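Local coordinates for acyl-[acyl-carrier-protein]--UDP-N-acetylglucosamine O-acyltransferase (Helicobacter pylori, PDB 1J2Z) that transfers a (3R)-hydroxyacyl chain from acyl carrier protein to UDP-N-acetylglucosamine, the first step of lipid A biosynthesis, as a homotrimer built on left-handed beta-helices, at residues A[211-216]-A[242-247]; A[62-67]-A[86-91]. All coordinates share one frame; numbering follows the deposited sequence.

Interaction 1: A[211-216]-A[242-247]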
# COMPACT_ATOMS: atom_id res chain seq x y z
N TYR A 211 27.65 -5.97 -21.82
CA TYR A 211 28.40 -5.81 -20.58
C TYR A 211 29.55 -4.84 -20.84
O TYR A 211 29.75 -3.88 -20.10
CB TYR A 211 29.00 -7.14 -20.11
CG TYR A 211 28.09 -8.02 -19.29
CD1 TYR A 211 27.48 -9.14 -19.85
CD2 TYR A 211 27.89 -7.78 -17.93
CE1 TYR A 211 26.70 -10.01 -19.07
CE2 TYR A 211 27.12 -8.64 -17.14
CZ TYR A 211 26.53 -9.75 -17.72
OH TYR A 211 25.79 -10.62 -16.96
N ALA A 212 30.31 -5.13 -21.89
CA ALA A 212 31.45 -4.31 -22.27
C ALA A 212 31.01 -2.87 -22.50
O ALA A 212 31.63 -1.93 -21.99
CB ALA A 212 32.10 -4.87 -23.53
N LEU A 213 29.93 -2.71 -23.26
CA LEU A 213 29.40 -1.39 -23.57
C LEU A 213 29.15 -0.58 -22.30
O LEU A 213 29.61 0.56 -22.17
CB LEU A 213 28.08 -1.53 -24.34
CG LEU A 213 27.66 -0.41 -25.30
CD1 LEU A 213 26.15 -0.46 -25.49
CD2 LEU A 213 28.07 0.96 -24.78
N TYR A 214 28.40 -1.16 -21.37
CA TYR A 214 28.09 -0.46 -20.13
C TYR A 214 29.32 -0.18 -19.29
O TYR A 214 29.40 0.86 -18.62
CB TYR A 214 27.06 -1.26 -19.33
CG TYR A 214 25.63 -1.00 -19.75
CD1 TYR A 214 24.77 -2.06 -20.06
CD2 TYR A 214 25.12 0.30 -19.81
CE1 TYR A 214 23.44 -1.82 -20.41
CE2 TYR A 214 23.79 0.54 -20.16
CZ TYR A 214 22.96 -0.52 -20.46
OH TYR A 214 21.65 -0.28 -20.80
N LYS A 215 30.28 -1.09 -19.31
CA LYS A 215 31.50 -0.90 -18.54
C LYS A 215 32.23 0.35 -19.03
O LYS A 215 32.75 1.13 -18.25
CB LYS A 215 32.39 -2.14 -18.64
CG LYS A 215 31.78 -3.34 -17.92
CD LYS A 215 32.52 -4.65 -18.17
CE LYS A 215 31.80 -5.80 -17.46
NZ LYS A 215 32.38 -7.14 -17.76
N ARG A 216 32.24 0.54 -20.35
CA ARG A 216 32.90 1.70 -20.93
C ARG A 216 32.05 2.96 -20.74
O ARG A 216 32.58 4.04 -20.47
CB ARG A 216 33.17 1.47 -22.42
CG ARG A 216 34.26 0.44 -22.67
CD ARG A 216 34.55 0.24 -24.14
NE ARG A 216 33.49 -0.52 -24.81
CZ ARG A 216 32.72 -0.02 -25.77
NH1 ARG A 216 32.88 1.23 -26.15
NH2 ARG A 216 31.79 -0.78 -26.34
N LYS A 242 22.78 1.72 -30.44
CA LYS A 242 21.75 2.69 -30.80
C LYS A 242 20.65 2.74 -29.75
O LYS A 242 20.24 3.81 -29.30
CB LYS A 242 21.13 2.34 -32.16
CG LYS A 242 22.10 2.38 -33.33
CD LYS A 242 21.38 2.11 -34.65
CE LYS A 242 22.34 2.19 -35.83
NZ LYS A 242 21.66 1.96 -37.14
N GLU A 243 20.16 1.56 -29.38
CA GLU A 243 19.09 1.44 -28.40
C GLU A 243 19.48 2.01 -27.04
O GLU A 243 18.73 2.76 -26.43
CB GLU A 243 18.72 -0.03 -28.24
CG GLU A 243 17.52 -0.28 -27.36
CD GLU A 243 17.15 -1.75 -27.31
OE1 GLU A 243 16.10 -2.07 -26.71
OE2 GLU A 243 17.92 -2.57 -27.86
N ILE A 244 20.68 1.65 -26.58
CA ILE A 244 21.17 2.10 -25.28
C ILE A 244 21.62 3.55 -25.24
O ILE A 244 21.20 4.31 -24.37
CB ILE A 244 22.33 1.19 -24.82
CG1 ILE A 244 21.79 -0.23 -24.61
CG2 ILE A 244 22.96 1.73 -23.55
CD1 ILE A 244 22.85 -1.26 -24.27
N CYS A 245 22.47 3.95 -26.17
CA CYS A 245 22.99 5.31 -26.19
C CYS A 245 21.97 6.39 -26.53
O CYS A 245 22.00 7.48 -25.95
CB CYS A 245 24.19 5.39 -27.14
SG CYS A 245 25.53 4.32 -26.60
N SER A 246 21.06 6.11 -27.46
CA SER A 246 20.06 7.12 -27.80
C SER A 246 19.13 7.31 -26.61
O SER A 246 18.64 8.41 -26.36
CB SER A 246 19.25 6.69 -29.03
OG SER A 246 18.43 5.57 -28.73
N PHE A 247 18.90 6.23 -25.86
CA PHE A 247 18.05 6.31 -24.67
C PHE A 247 18.70 7.28 -23.68
O PHE A 247 18.06 8.19 -23.16
CB PHE A 247 17.92 4.93 -24.01
CG PHE A 247 17.10 4.95 -22.74
CD1 PHE A 247 15.71 5.02 -22.79
CD2 PHE A 247 17.73 4.94 -21.49
CE1 PHE A 247 14.96 5.07 -21.62
CE2 PHE A 247 16.98 4.99 -20.31
CZ PHE A 247 15.59 5.06 -20.38

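Interaction 2: A[62-67]-A[86-91]. With SO4 (sulfate ion), chain C.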
# COMPACT_ATOMS: atom_id res chain seq x y z
N ALA A 62 -11.26 -3.13 -9.21
CA ALA A 62 -10.24 -2.36 -9.91
C ALA A 62 -10.96 -1.11 -10.41
O ALA A 62 -12.16 -1.16 -10.70
CB ALA A 62 -9.68 -3.14 -11.09
N VAL A 63 -10.26 0.01 -10.49
CA VAL A 63 -10.87 1.24 -10.97
C VAL A 63 -10.04 1.78 -12.12
O VAL A 63 -8.87 2.12 -11.94
CB VAL A 63 -10.95 2.30 -9.85
CG1 VAL A 63 -11.52 3.60 -10.40
CG2 VAL A 63 -11.82 1.78 -8.72
N LEU A 64 -10.65 1.86 -13.30
CA LEU A 64 -9.93 2.35 -14.47
C LEU A 64 -10.68 3.49 -15.15
O LEU A 64 -11.88 3.40 -15.40
CB LEU A 64 -9.74 1.23 -15.49
CG LEU A 64 -9.16 -0.12 -15.06
CD1 LEU A 64 -8.89 -0.94 -16.31
CD2 LEU A 64 -7.88 0.06 -14.26
N GLY A 65 -9.96 4.57 -15.44
CA GLY A 65 -10.60 5.66 -16.13
C GLY A 65 -11.07 6.85 -15.34
O GLY A 65 -11.51 7.82 -15.95
N THR A 66 -11.03 6.80 -14.01
CA THR A 66 -11.46 7.96 -13.24
C THR A 66 -10.42 9.05 -13.48
O THR A 66 -9.30 8.75 -13.88
CB THR A 66 -11.57 7.67 -11.72
OG1 THR A 66 -10.34 7.11 -11.25
CG2 THR A 66 -12.71 6.71 -11.43
N GLN A 67 -10.79 10.30 -13.23
CA GLN A 67 -9.89 11.42 -13.47
C GLN A 67 -8.57 11.37 -12.71
O GLN A 67 -8.50 10.86 -11.59
CB GLN A 67 -10.61 12.74 -13.16
CG GLN A 67 -11.28 12.79 -11.81
CD GLN A 67 -12.13 14.04 -11.63
OE1 GLN A 67 -11.61 15.14 -11.49
NE2 GLN A 67 -13.44 13.87 -11.64
N ASN A 86 -4.04 -8.71 -21.15
CA ASN A 86 -3.52 -8.18 -19.90
C ASN A 86 -4.25 -8.78 -18.71
O ASN A 86 -5.39 -9.23 -18.82
CB ASN A 86 -3.66 -6.66 -19.87
CG ASN A 86 -2.71 -5.97 -20.83
OD1 ASN A 86 -1.49 -6.09 -20.70
ND2 ASN A 86 -3.26 -5.27 -21.81
N LEU A 87 -3.56 -8.79 -17.57
CA LEU A 87 -4.13 -9.28 -16.32
C LEU A 87 -4.03 -8.11 -15.37
O LEU A 87 -2.92 -7.65 -15.06
CB LEU A 87 -3.32 -10.47 -15.79
CG LEU A 87 -3.49 -11.81 -16.51
CD1 LEU A 87 -2.43 -12.80 -16.04
CD2 LEU A 87 -4.89 -12.34 -16.25
N ILE A 88 -5.17 -7.59 -14.92
CA ILE A 88 -5.17 -6.47 -14.00
C ILE A 88 -5.89 -6.91 -12.74
O ILE A 88 -7.09 -7.16 -12.75
CB ILE A 88 -5.87 -5.24 -14.64
CG1 ILE A 88 -5.09 -4.81 -15.88
CG2 ILE A 88 -5.96 -4.10 -13.63
CD1 ILE A 88 -5.71 -3.66 -16.66
N ARG A 89 -5.13 -7.02 -11.65
CA ARG A 89 -5.67 -7.50 -10.39
C ARG A 89 -6.47 -6.53 -9.54
O ARG A 89 -6.64 -5.35 -9.88
CB ARG A 89 -4.53 -8.11 -9.56
CG ARG A 89 -3.85 -9.30 -10.25
CD ARG A 89 -4.86 -10.40 -10.60
NE ARG A 89 -5.60 -10.89 -9.44
CZ ARG A 89 -5.65 -12.17 -9.05
NH1 ARG A 89 -4.99 -13.10 -9.73
NH2 ARG A 89 -6.38 -12.52 -8.00
N GLU A 90 -6.96 -7.05 -8.42
CA GLU A 90 -7.79 -6.32 -7.47
C GLU A 90 -7.22 -5.01 -6.93
O GLU A 90 -6.03 -4.91 -6.62
CB GLU A 90 -8.10 -7.22 -6.27
CG GLU A 90 -8.88 -8.49 -6.60
CD GLU A 90 -8.01 -9.64 -7.09
OE1 GLU A 90 -8.53 -10.77 -7.13
OE2 GLU A 90 -6.83 -9.42 -7.44
N PHE A 91 -8.09 -4.01 -6.82
CA PHE A 91 -7.73 -2.70 -6.28
C PHE A 91 -6.77 -1.84 -7.09
O PHE A 91 -6.22 -0.86 -6.57
CB PHE A 91 -7.18 -2.86 -4.86
CG PHE A 91 -8.01 -3.77 -4.00
CD1 PHE A 91 -7.46 -4.94 -3.47
CD2 PHE A 91 -9.34 -3.47 -3.72
CE1 PHE A 91 -8.23 -5.80 -2.69
CE2 PHE A 91 -10.11 -4.33 -2.94
CZ PHE A 91 -9.56 -5.50 -2.43
S SO4 C . -14.73 10.76 -13.11
O1 SO4 C . -15.45 9.49 -13.17
O2 SO4 C . -14.58 11.30 -14.45
O3 SO4 C . -15.45 11.71 -12.28
O4 SO4 C . -13.40 10.56 -12.53

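Interaction 1: A[211-216]-A[242-247]
L213 and Y214 on helix 204-217 meet I244 on helix 239-250, a helix-helix contact in the C-terminal helical part of LpxA that follows the left-handed beta-helix. The helices stay well apart here: the closest CA pair, Y214 and I244, is separated by 9.0 Å, and the space between the two backbones is bridged by side chains.

The packing is apolar. L213 and I244 meet end on, methyl to methyl, with L213 CD1 3.6 Å from I244 CD1. The leucine gets there because its CG stands anti to the backbone N (chi1 -153°), while the isoleucine runs out along an extended CG1-CD1 arm. Y214 comes to the same isoleucine obliquely with the far end of its ring. Y214 CE2 lies 3.7 Å from I244 CG2 and Y214 CZ 3.9 Å from I244 CD1, so both branches of the isoleucine meet the phenol end. I244 is thus touched by two consecutive residues of helix 204-217, and all three side chains are buried.

Polar interactions run around this patch and not across it; no hydrogen bond joins the two segments. The Y214 hydroxyl touches I244 CG2 but is hydrogen-bonded to the backbone O of P179, which ties helix 204-217 to the loop between strands 172-173 and 181-184. On the flank, helix 224-234 packs against L213 and C245, and its E231 forms a salt bridge with R216.

Within helix 239-250, S246 turns its hydroxyl back on its own helix: S246 OG donates to K242 O at 2.6 Å, 20° from the carbonyl plane, and that oxygen also receives the backbone N of S246.

Interaction 2: A[62-67]-A[86-91]
L64 and I88 point into the interior of the left-handed beta-helix from two different walls of the prism. Strand 63-64 belongs to one parallel sheet and strand 87-88 to another, so they meet through side chains, with no hydrogen bond between the segments. L64 CD1 and I88 CD1 face each other tip to tip at 4.2 Å. For I88, CG1 stands anti to the carbonyl carbon (chi1 -62°) and the arm continues extended to CD1, which carries its methyl inward to the leucine. I82, I58, L80 and I94 from neighbouring strands close around the pair, making this the dense part of the contact.

Nearer the corner of the coil the backbones draw together instead. The CA atoms of A62 and F91 are 4.4 Å apart, and A62 CB rests 3.9 Å from R89 O.

Away from the core the segments diverge and turn polar. R89 and E90 both point away from 62-67 and pair with each other: the guanidinium grips the carboxylate side-on, R89 NE to E90 OE2 at 2.8 Å and R89 NH2 to E90 OE1 at 2.9 Å, the latter using the syn lone pair of OE1. The pair faces a neighbouring subunit: E90 OE1 is hydrogen-bonded to T66 OG1 of that subunit, and R89 NH2 to the backbone O of its Q67. At the other end, Q67 holds a sulfate, probably from the crystallisation liquor, with its backbone N 2.7 Å from O4 and its NE2 3.0 Å from O3.

The backbone of V63 is hydrogen-bonded to C92 and I94 in the next coil, and that of L64 to T45 and Q47 in the previous one. Strand 63-64 thus lies between 45-46 and 93-94, while strand 87-88 lies between 57-58 and 112-113 in its own sheet.

How the interactions relate
Interactions 1 and 2 sit on opposite sides of the centre of the chain, with centres 35 Å apart and nearest atoms about 19 Å apart, so they do not touch. They come in series along the sequence: the 62-67/86-91 contact closes inside the beta-helix before the helices of 211-216/242-247 begin. Interaction 2 takes part in the trimer interface, and its R89 packs on the substrate-binding Q69 of a neighbouring subunit, whereas no other subunit touches interaction 1. Neither contains an annotated substrate-binding residue, although 62-67 ends shortly before Q69 to K72. The side chain of R89 is about 7 Å from a bound octyl thioglucoside, and about 5 Å from a second sulfate.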